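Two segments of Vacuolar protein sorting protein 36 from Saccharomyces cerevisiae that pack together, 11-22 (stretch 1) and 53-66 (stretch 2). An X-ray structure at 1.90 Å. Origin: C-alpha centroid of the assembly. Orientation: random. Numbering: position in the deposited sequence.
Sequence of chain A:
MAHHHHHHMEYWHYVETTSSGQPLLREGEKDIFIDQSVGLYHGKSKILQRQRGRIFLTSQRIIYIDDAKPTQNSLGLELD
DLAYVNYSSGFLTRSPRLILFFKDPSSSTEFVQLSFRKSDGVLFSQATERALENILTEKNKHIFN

Stretch 1, residues 11-22: YWHYVETTSSGQ
Stretch 2, residues 53-66: GRIFLTSQRIIYID

Stretch 2 is a β-hairpin. Strands 53-58 and 61-66 are antiparallel, and the pairing is fixed by backbone hydrogen bonds: Arg-54 N to Ile-65 O (3.0 Å), Ile-65 N to Arg-54 O (2.8 Å), Phe-56 N to Ile-63 O (2.8 Å), Ile-63 N to Phe-56 O (2.8 Å) and Thr-58 N to Arg-61 O (2.9 Å). At the bend, Thr-58 OG1 accepts from Gln-60 N (3.0 Å) and Arg-61 N (2.9 Å). Stretch 1 is mostly loop, with extended backbone angles from Trp-12 to Thr-17, and it passes the second strand with Val-15 CA 7.6 Å from Ile-63 CA and Gly-21 CA 6.6 Å from Ile-65 CA. These separations are too wide for sheet pairing, and no clear hydrogen bond crosses between the stretches; 502 Å² is buried between them, both sides summed.

Trp-12, Val-15, Arg-61 and Ile-65 each have about 55 Å² covered by the other stretch, and the contact is best built from Val-15 outward. Its phi/psi are -124/130, its chi1 is t (167°), and its CA-to-CB bond points toward the hairpin. Val-15 CG1 lies 4.0 Å from Ile-63 CG2 and 4.4 Å from Ile-65 CD1, both apolar contacts, while Val-15 CG2 approaches Arg-61 NH1 at 3.7 Å. One short side chain thus touches three alternate residues of the strand.

Ile-65 (phi/psi -107/108, m and m at -55° and -56°) also points toward stretch 1. Its CD1 reaches Thr-17 CG2 at 3.6 Å, and its CG2 sits 3.3 Å from Gly-21 O. Gly-21 ends a type I turn that begins at Thr-18, closed by Gly-21 N to Thr-18 O (3.0 Å) and flanked by Thr-18 N to Gln-22 O (2.8 Å); Gln-22 N also donates to Thr-18 OG1 (3.1 Å). At phi/psi 94/24 a CB on Gly-21 would be jammed against the preceding carbonyl oxygen, so the backbone itself calls for glycine. Arg-54 (m, t, m; chi4 170°) brings NH2 to 2.9 Å from Gly-21 O, which lies at the edge of the guanidinium near its plane. Beyond it, Gln-22 (t, p, chi3 46°) starts away from the hairpin, yet its NE2 comes to 3.7 Å from Phe-56 CE2.

Arg-61 (m, t, m; chi4 175°; phi/psi -142/161) points its CA-to-CB bond toward stretch 1. Its NH1 stands 2.9 Å from His-13 CE1, an edge-to-edge approach near both planes; NE and NH2 are hydrogen-bonded elsewhere in the structure. His-13 is p (57°, chi2 72°), and its ND1 makes a weak hydrogen bond to Tyr-14 O (3.3 Å).

Trp-12 (phi/psi -90/149, m at -73°, chi2 101°) leaves its backbone sideways, but its ring end comes nearer. Trp-12 CZ3 is 4.0 Å from Ile-62 O and 4.5 Å from Tyr-64 CB, both oblique to the indole. Tyr-64 (t, chi2 90°) leads its ring away from stretch 1, and its OH donates to Asp-66 OD1 at 2.8 Å.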

ATOM      1  N   TYR A  11       3.959 -19.188  17.456  1.00 38.10           N
ATOM      2  CA  TYR A  11       3.450 -19.528  16.137  1.00 36.04           C
ATOM      3  C   TYR A  11       4.421 -20.429  15.346  1.00 33.73           C
ATOM      4  O   TYR A  11       3.992 -21.267  14.567  1.00 33.86           O
ATOM      5  CB  TYR A  11       3.163 -18.232  15.367  1.00 36.85           C
ATOM      6  CG  TYR A  11       2.371 -17.197  16.163  1.00 37.87           C
ATOM      7  CD1 TYR A  11       0.967 -17.258  16.233  1.00 37.99           C
ATOM      8  CD2 TYR A  11       3.028 -16.156  16.853  1.00 39.34           C
ATOM      9  CE1 TYR A  11       0.222 -16.293  16.969  1.00 38.39           C
ATOM     10  CE2 TYR A  11       2.294 -15.189  17.598  1.00 39.02           C
ATOM     11  CZ  TYR A  11       0.892 -15.263  17.650  1.00 39.04           C
ATOM     12  OH  TYR A  11       0.169 -14.308  18.376  1.00 37.67           O
ATOM     13  N   TRP A  12       5.719 -20.238  15.543  1.00 30.87           N
ATOM     14  CA  TRP A  12       6.724 -21.004  14.831  1.00 29.03           C
ATOM     15  C   TRP A  12       7.073 -22.284  15.619  1.00 27.88           C
ATOM     16  O   TRP A  12       6.985 -22.304  16.854  1.00 27.69           O
ATOM     17  CB  TRP A  12       7.981 -20.165  14.617  1.00 29.15           C
ATOM     18  CG  TRP A  12       7.932 -19.025  13.546  1.00 29.50           C
ATOM     19  CD1 TRP A  12       7.778 -17.676  13.793  1.00 29.82           C
ATOM     20  CD2 TRP A  12       8.126 -19.144  12.116  1.00 27.93           C
ATOM     21  NE1 TRP A  12       7.835 -16.968  12.617  1.00 30.36           N
ATOM     22  CE2 TRP A  12       8.042 -17.833  11.572  1.00 29.69           C
ATOM     23  CE3 TRP A  12       8.339 -20.219  11.251  1.00 27.56           C
ATOM     24  CZ2 TRP A  12       8.165 -17.575  10.197  1.00 28.40           C
ATOM     25  CZ3 TRP A  12       8.460 -19.967   9.867  1.00 30.10           C
ATOM     26  CH2 TRP A  12       8.380 -18.647   9.359  1.00 29.95           C
ATOM     27  N   HIS A  13       7.433 -23.350  14.915  1.00 25.02           N
ATOM     28  CA  HIS A  13       7.912 -24.575  15.582  1.00 23.74           C
ATOM     29  C   HIS A  13       9.281 -24.988  15.028  1.00 22.99           C
ATOM     30  O   HIS A  13       9.671 -24.611  13.907  1.00 20.83           O
ATOM     31  CB  HIS A  13       6.875 -25.723  15.522  1.00 23.48           C
ATOM     32  CG  HIS A  13       6.448 -26.090  14.130  1.00 24.18           C
ATOM     33  ND1 HIS A  13       7.271 -26.762  13.245  1.00 26.76           N
ATOM     34  CD2 HIS A  13       5.298 -25.849  13.458  1.00 21.63           C
ATOM     35  CE1 HIS A  13       6.646 -26.914  12.087  1.00 20.67           C
ATOM     36  NE2 HIS A  13       5.446 -26.383  12.193  1.00 24.06           N
ATOM     37  N   TYR A  14      10.026 -25.763  15.813  1.00 22.09           N
ATOM     38  CA  TYR A  14      11.345 -26.212  15.381  1.00 21.53           C
ATOM     39  C   TYR A  14      11.171 -27.221  14.227  1.00 20.51           C
ATOM     40  O   TYR A  14      10.214 -28.017  14.222  1.00 19.63           O
ATOM     41  CB  TYR A  14      12.084 -26.825  16.587  1.00 22.55           C
ATOM     42  CG  TYR A  14      13.382 -27.497  16.246  1.00 23.65           C
ATOM     43  CD1 TYR A  14      14.539 -26.762  15.993  1.00 25.24           C
ATOM     44  CD2 TYR A  14      13.443 -28.892  16.147  1.00 25.09           C
ATOM     45  CE1 TYR A  14      15.743 -27.415  15.668  1.00 25.77           C
ATOM     46  CE2 TYR A  14      14.622 -29.537  15.818  1.00 25.12           C
ATOM     47  CZ  TYR A  14      15.753 -28.807  15.580  1.00 24.69           C
ATOM     48  OH  TYR A  14      16.902 -29.495  15.268  1.00 27.22           O
ATOM     49  N   VAL A  15      12.063 -27.145  13.244  1.00 19.51           N
ATOM     50  CA  VAL A  15      12.070 -28.068  12.087  1.00 19.77           C
ATOM     51  C   VAL A  15      13.456 -28.748  12.003  1.00 19.43           C
ATOM     52  O   VAL A  15      14.479 -28.076  12.041  1.00 18.81           O
ATOM     53  CB  VAL A  15      11.754 -27.327  10.725  1.00 19.59           C
ATOM     54  CG1 VAL A  15      12.068 -28.227   9.520  1.00 20.68           C
ATOM     55  CG2 VAL A  15      10.293 -26.925  10.670  1.00 18.34           C
ATOM     56  N   GLU A  16      13.468 -30.077  11.891  1.00 19.44           N
ATOM     57  CA  GLU A  16      14.719 -30.828  11.729  1.00 20.22           C
ATOM     58  C   GLU A  16      15.099 -30.836  10.267  1.00 20.11           C
ATOM     59  O   GLU A  16      14.216 -30.901   9.396  1.00 19.82           O
ATOM     60  CB  GLU A  16      14.532 -32.284  12.185  1.00 20.24           C
ATOM     61  CG  GLU A  16      14.192 -32.494  13.663  1.00 21.13           C
ATOM     62  CD  GLU A  16      14.155 -33.993  14.027  1.00 22.72           C
ATOM     63  OE1 GLU A  16      14.874 -34.774  13.374  1.00 26.10           O
ATOM     64  OE2 GLU A  16      13.399 -34.394  14.924  1.00 26.60           O
ATOM     65  N   THR A  17      16.398 -30.776  10.001  1.00 20.09           N
ATOM     66  CA  THR A  17      16.932 -30.892   8.648  1.00 20.89           C
ATOM     67  C   THR A  17      18.102 -31.891   8.567  1.00 22.08           C
ATOM     68  O   THR A  17      18.691 -32.266   9.590  1.00 21.36           O
ATOM     69  CB  THR A  17      17.480 -29.551   8.142  1.00 21.16           C
ATOM     70  OG1 THR A  17      18.735 -29.278   8.779  1.00 22.77           O
ATOM     71  CG2 THR A  17      16.497 -28.413   8.402  1.00 17.89           C
ATOM     72  N   THR A  18      18.438 -32.313   7.351  1.00 22.65           N
ATOM     73  CA  THR A  18      19.685 -33.028   7.130  1.00 24.70           C
ATOM     74  C   THR A  18      20.872 -32.077   7.324  1.00 26.12           C
ATOM     75  O   THR A  18      20.727 -30.849   7.419  1.00 25.68           O
ATOM     76  CB  THR A  18      19.726 -33.679   5.728  1.00 24.87           C
ATOM     77  OG1 THR A  18      19.844 -32.644   4.732  1.00 25.92           O
ATOM     78  CG2 THR A  18      18.458 -34.500   5.468  1.00 24.19           C
ATOM     79  N   SER A  19      22.067 -32.643   7.423  1.00 28.39           N
ATOM     80  CA  SER A  19      23.277 -31.837   7.526  1.00 30.40           C
ATOM     81  C   SER A  19      23.364 -30.802   6.389  1.00 31.54           C
ATOM     82  O   SER A  19      23.777 -29.646   6.600  1.00 32.37           O
ATOM     83  CB  SER A  19      24.498 -32.773   7.523  1.00 31.12           C
ATOM     84  OG  SER A  19      24.258 -33.901   6.669  1.00 33.81           O
ATOM     85  N   SER A  20      22.936 -31.206   5.197  1.00 32.11           N
ATOM     86  CA  SER A  20      22.988 -30.341   4.010  1.00 32.74           C
ATOM     87  C   SER A  20      21.867 -29.275   3.931  1.00 32.32           C
ATOM     88  O   SER A  20      21.857 -28.441   3.022  1.00 32.84           O
ATOM     89  CB  SER A  20      23.029 -31.201   2.742  1.00 32.49           C
ATOM     90  OG  SER A  20      21.852 -31.974   2.607  1.00 34.02           O
ATOM     91  N   GLY A  21      20.928 -29.309   4.878  1.00 31.46           N
ATOM     92  CA  GLY A  21      19.882 -28.295   4.979  1.00 30.03           C
ATOM     93  C   GLY A  21      18.603 -28.659   4.263  1.00 29.44           C
ATOM     94  O   GLY A  21      17.831 -27.778   3.874  1.00 29.95           O
ATOM     95  N   GLN A  22      18.369 -29.954   4.080  1.00 27.80           N
ATOM     96  CA  GLN A  22      17.125 -30.417   3.525  1.00 26.95           C
ATOM     97  C   GLN A  22      16.137 -30.736   4.670  1.00 25.63           C
ATOM     98  O   GLN A  22      16.461 -31.513   5.576  1.00 24.27           O
ATOM     99  CB  GLN A  22      17.383 -31.613   2.605  1.00 27.58           C
ATOM    100  CG  GLN A  22      16.198 -32.029   1.727  1.00 32.50           C
ATOM    101  CD  GLN A  22      15.714 -30.938   0.722  1.00 37.64           C
ATOM    102  OE1 GLN A  22      16.512 -30.290   0.018  1.00 38.77           O
ATOM    103  NE2 GLN A  22      14.394 -30.758   0.653  1.00 38.16           N
ATOM    104  N   GLY A  53      18.040 -17.391   4.835  1.00 17.50           N
ATOM    105  CA  GLY A  53      17.649 -18.778   4.733  1.00 18.08           C
ATOM    106  C   GLY A  53      16.899 -19.054   3.445  1.00 17.78           C
ATOM    107  O   GLY A  53      16.525 -18.120   2.694  1.00 17.31           O
ATOM    108  N   ARG A  54      16.715 -20.329   3.159  1.00 17.40           N
ATOM    109  CA  ARG A  54      15.827 -20.736   2.085  1.00 17.80           C
ATOM    110  C   ARG A  54      14.432 -20.871   2.676  1.00 17.25           C
ATOM    111  O   ARG A  54      14.260 -21.243   3.856  1.00 16.24           O
ATOM    112  CB  ARG A  54      16.268 -22.076   1.483  1.00 18.50           C
ATOM    113  CG  ARG A  54      17.483 -21.952   0.596  1.00 24.65           C
ATOM    114  CD  ARG A  54      17.656 -23.229  -0.205  1.00 32.31           C
ATOM    115  NE  ARG A  54      17.969 -24.314   0.710  1.00 40.12           N
ATOM    116  CZ  ARG A  54      18.007 -25.601   0.380  1.00 44.64           C
ATOM    117  NH1 ARG A  54      17.736 -25.992  -0.872  1.00 45.20           N
ATOM    118  NH2 ARG A  54      18.311 -26.494   1.318  1.00 45.30           N
ATOM    119  N   ILE A  55      13.429 -20.550   1.866  1.00 15.54           N
ATOM    120  CA  ILE A  55      12.062 -20.671   2.304  1.00 15.70           C
ATOM    121  C   ILE A  55      11.404 -21.759   1.456  1.00 15.76           C
ATOM    122  O   ILE A  55      11.582 -21.780   0.230  1.00 15.97           O
ATOM    123  CB  ILE A  55      11.313 -19.268   2.283  1.00 16.27           C
ATOM    124  CG1 ILE A  55      10.067 -19.277   3.176  1.00 16.37           C
ATOM    125  CG2 ILE A  55      10.965 -18.825   0.861  1.00 15.64           C
ATOM    126  CD1 ILE A  55      10.389 -19.170   4.688  1.00 21.21           C
ATOM    127  N   PHE A  56      10.712 -22.691   2.113  1.00 15.69           N
ATOM    128  CA  PHE A  56      10.028 -23.807   1.436  1.00 15.96           C
ATOM    129  C   PHE A  56       8.543 -23.686   1.696  1.00 14.63           C
ATOM    130  O   PHE A  56       8.121 -23.509   2.857  1.00 15.39           O
ATOM    131  CB  PHE A  56      10.434 -25.182   2.017  1.00 17.40           C
ATOM    132  CG  PHE A  56      11.823 -25.628   1.693  1.00 18.74           C
ATOM    133  CD1 PHE A  56      12.934 -24.938   2.179  1.00 22.26           C
ATOM    134  CD2 PHE A  56      12.030 -26.770   0.934  1.00 23.19           C
ATOM    135  CE1 PHE A  56      14.250 -25.378   1.890  1.00 24.24           C
ATOM    136  CE2 PHE A  56      13.338 -27.217   0.638  1.00 24.35           C
ATOM    137  CZ  PHE A  56      14.438 -26.523   1.121  1.00 22.41           C
ATOM    138  N   LEU A  57       7.745 -23.830   0.654  1.00 13.20           N
ATOM    139  CA  LEU A  57       6.326 -23.996   0.809  1.00 12.32           C
ATOM    140  C   LEU A  57       6.010 -25.472   0.592  1.00 13.48           C
ATOM    141  O   LEU A  57       6.416 -26.067  -0.439  1.00 12.34           O
ATOM    142  CB  LEU A  57       5.549 -23.146  -0.220  1.00 11.76           C
ATOM    143  CG  LEU A  57       4.021 -23.385  -0.236  1.00 10.33           C
ATOM    144  CD1 LEU A  57       3.396 -22.673   0.988  1.00  9.74           C
ATOM    145  CD2 LEU A  57       3.464 -22.761  -1.532  1.00  9.24           C
ATOM    146  N   THR A  58       5.272 -26.053   1.534  1.00 12.69           N
ATOM    147  CA  THR A  58       4.759 -27.400   1.358  1.00 15.12           C
ATOM    148  C   THR A  58       3.253 -27.332   1.359  1.00 15.19           C
ATOM    149  O   THR A  58       2.640 -26.276   1.633  1.00 14.97           O
ATOM    150  CB  THR A  58       5.244 -28.412   2.464  1.00 15.30           C
ATOM    151  OG1 THR A  58       4.501 -28.193   3.663  1.00 16.73           O
ATOM    152  CG2 THR A  58       6.750 -28.332   2.753  1.00 16.83           C
ATOM    153  N   SER A  59       2.645 -28.473   1.059  1.00 15.80           N
ATOM    154  CA  SER A  59       1.232 -28.680   1.186  1.00 17.29           C
ATOM    155  C   SER A  59       0.662 -28.341   2.597  1.00 17.77           C
ATOM    156  O   SER A  59      -0.516 -28.085   2.718  1.00 19.79           O
ATOM    157  CB  SER A  59       0.883 -30.163   0.828  1.00 17.53           C
ATOM    158  OG  SER A  59       1.780 -31.103   1.429  1.00 20.61           O
ATOM    159  N   GLN A  60       1.496 -28.335   3.630  1.00 16.90           N
ATOM    160  CA  GLN A  60       1.031 -28.135   4.999  1.00 17.50           C
ATOM    161  C   GLN A  60       1.641 -26.939   5.695  1.00 15.18           C
ATOM    162  O   GLN A  60       1.068 -26.452   6.659  1.00 15.08           O
ATOM    163  CB  GLN A  60       1.395 -29.361   5.855  1.00 16.99           C
ATOM    164  CG  GLN A  60       0.755 -30.666   5.364  1.00 20.52           C
ATOM    165  CD  GLN A  60       1.121 -31.837   6.253  1.00 21.29           C
ATOM    166  OE1 GLN A  60       1.502 -31.653   7.399  1.00 25.93           O
ATOM    167  NE2 GLN A  60       1.004 -33.052   5.718  1.00 25.05           N
ATOM    168  N   ARG A  61       2.835 -26.534   5.275  1.00 13.81           N
ATOM    169  CA  ARG A  61       3.665 -25.601   6.077  1.00 13.84           C
ATOM    170  C   ARG A  61       4.425 -24.592   5.225  1.00 13.09           C
ATOM    171  O   ARG A  61       4.670 -24.830   4.042  1.00 13.17           O
ATOM    172  CB  ARG A  61       4.693 -26.370   6.927  1.00 13.33           C
ATOM    173  CG  ARG A  61       4.045 -27.220   8.055  1.00 15.50           C
ATOM    174  CD  ARG A  61       5.089 -27.775   9.017  1.00 15.53           C
ATOM    175  NE  ARG A  61       5.864 -28.857   8.413  1.00 17.78           N
ATOM    176  CZ  ARG A  61       6.905 -29.441   9.009  1.00 21.56           C
ATOM    177  NH1 ARG A  61       7.313 -29.039  10.210  1.00 18.99           N
ATOM    178  NH2 ARG A  61       7.553 -30.430   8.397  1.00 21.73           N
ATOM    179  N   ILE A  62       4.855 -23.503   5.862  1.00 12.38           N
ATOM    180  CA  ILE A  62       5.949 -22.687   5.362  1.00 12.79           C
ATOM    181  C   ILE A  62       7.137 -22.967   6.266  1.00 13.32           C
ATOM    182  O   ILE A  62       7.019 -22.918   7.505  1.00 13.45           O
ATOM    183  CB  ILE A  62       5.595 -21.158   5.382  1.00 12.48           C
ATOM    184  CG1 ILE A  62       4.519 -20.846   4.333  1.00 13.16           C
ATOM    185  CG2 ILE A  62       6.867 -20.323   5.158  1.00 14.10           C
ATOM    186  CD1 ILE A  62       3.624 -19.553   4.657  1.00 13.93           C
ATOM    187  N   ILE A  63       8.280 -23.253   5.663  1.00 13.08           N
ATOM    188  CA  ILE A  63       9.451 -23.665   6.406  1.00 13.37           C
ATOM    189  C   ILE A  63      10.636 -22.794   6.095  1.00 13.09           C
ATOM    190  O   ILE A  63      10.984 -22.593   4.945  1.00 13.32           O
ATOM    191  CB  ILE A  63       9.799 -25.140   6.106  1.00 13.34           C
ATOM    192  CG1 ILE A  63       8.667 -26.085   6.587  1.00 14.65           C
ATOM    193  CG2 ILE A  63      11.202 -25.511   6.709  1.00 12.94           C
ATOM    194  CD1 ILE A  63       8.802 -27.513   6.014  1.00 15.05           C
ATOM    195  N   TYR A  64      11.263 -22.261   7.131  1.00 12.04           N
ATOM    196  CA  TYR A  64      12.493 -21.486   6.973  1.00 12.81           C
ATOM    197  C   TYR A  64      13.700 -22.347   7.326  1.00 14.37           C
ATOM    198  O   TYR A  64      13.784 -22.838   8.464  1.00 13.51           O
ATOM    199  CB  TYR A  64      12.429 -20.224   7.852  1.00 12.95           C
ATOM    200  CG  TYR A  64      13.740 -19.485   7.986  1.00 13.66           C
ATOM    201  CD1 TYR A  64      14.098 -18.457   7.082  1.00 14.38           C
ATOM    202  CD2 TYR A  64      14.641 -19.821   9.002  1.00 16.00           C
ATOM    203  CE1 TYR A  64      15.315 -17.804   7.200  1.00 15.94           C
ATOM    204  CE2 TYR A  64      15.861 -19.169   9.123  1.00 15.21           C
ATOM    205  CZ  TYR A  64      16.181 -18.166   8.220  1.00 15.75           C
ATOM    206  OH  TYR A  64      17.381 -17.530   8.346  1.00 15.10           O
ATOM    207  N   ILE A  65      14.624 -22.504   6.368  1.00 15.41           N
ATOM    208  CA  ILE A  65      15.883 -23.263   6.588  1.00 16.86           C
ATOM    209  C   ILE A  65      17.060 -22.293   6.680  1.00 16.88           C
ATOM    210  O   ILE A  65      17.477 -21.692   5.665  1.00 16.39           O
ATOM    211  CB  ILE A  65      16.159 -24.328   5.468  1.00 16.96           C
ATOM    212  CG1 ILE A  65      14.980 -25.300   5.296  1.00 18.60           C
ATOM    213  CG2 ILE A  65      17.486 -25.066   5.735  1.00 17.64           C
ATOM    214  CD1 ILE A  65      14.554 -26.057   6.581  1.00 22.92           C
ATOM    215  N   ASP A  66      17.587 -22.126   7.892  1.00 16.57           N
ATOM    216  CA  ASP A  66      18.689 -21.204   8.127  1.00 18.91           C
ATOM    217  C   ASP A  66      19.941 -21.540   7.310  1.00 20.37           C
ATOM    218  O   ASP A  66      20.363 -22.695   7.275  1.00 21.21           O
ATOM    219  CB  ASP A  66      19.008 -21.136   9.631  1.00 18.92           C
ATOM    220  CG  ASP A  66      19.870 -19.947   9.974  1.00 21.39           C
ATOM    221  OD1 ASP A  66      19.442 -18.786   9.708  1.00 20.83           O
ATOM    222  OD2 ASP A  66      21.000 -20.179  10.471  1.00 22.20           O
TER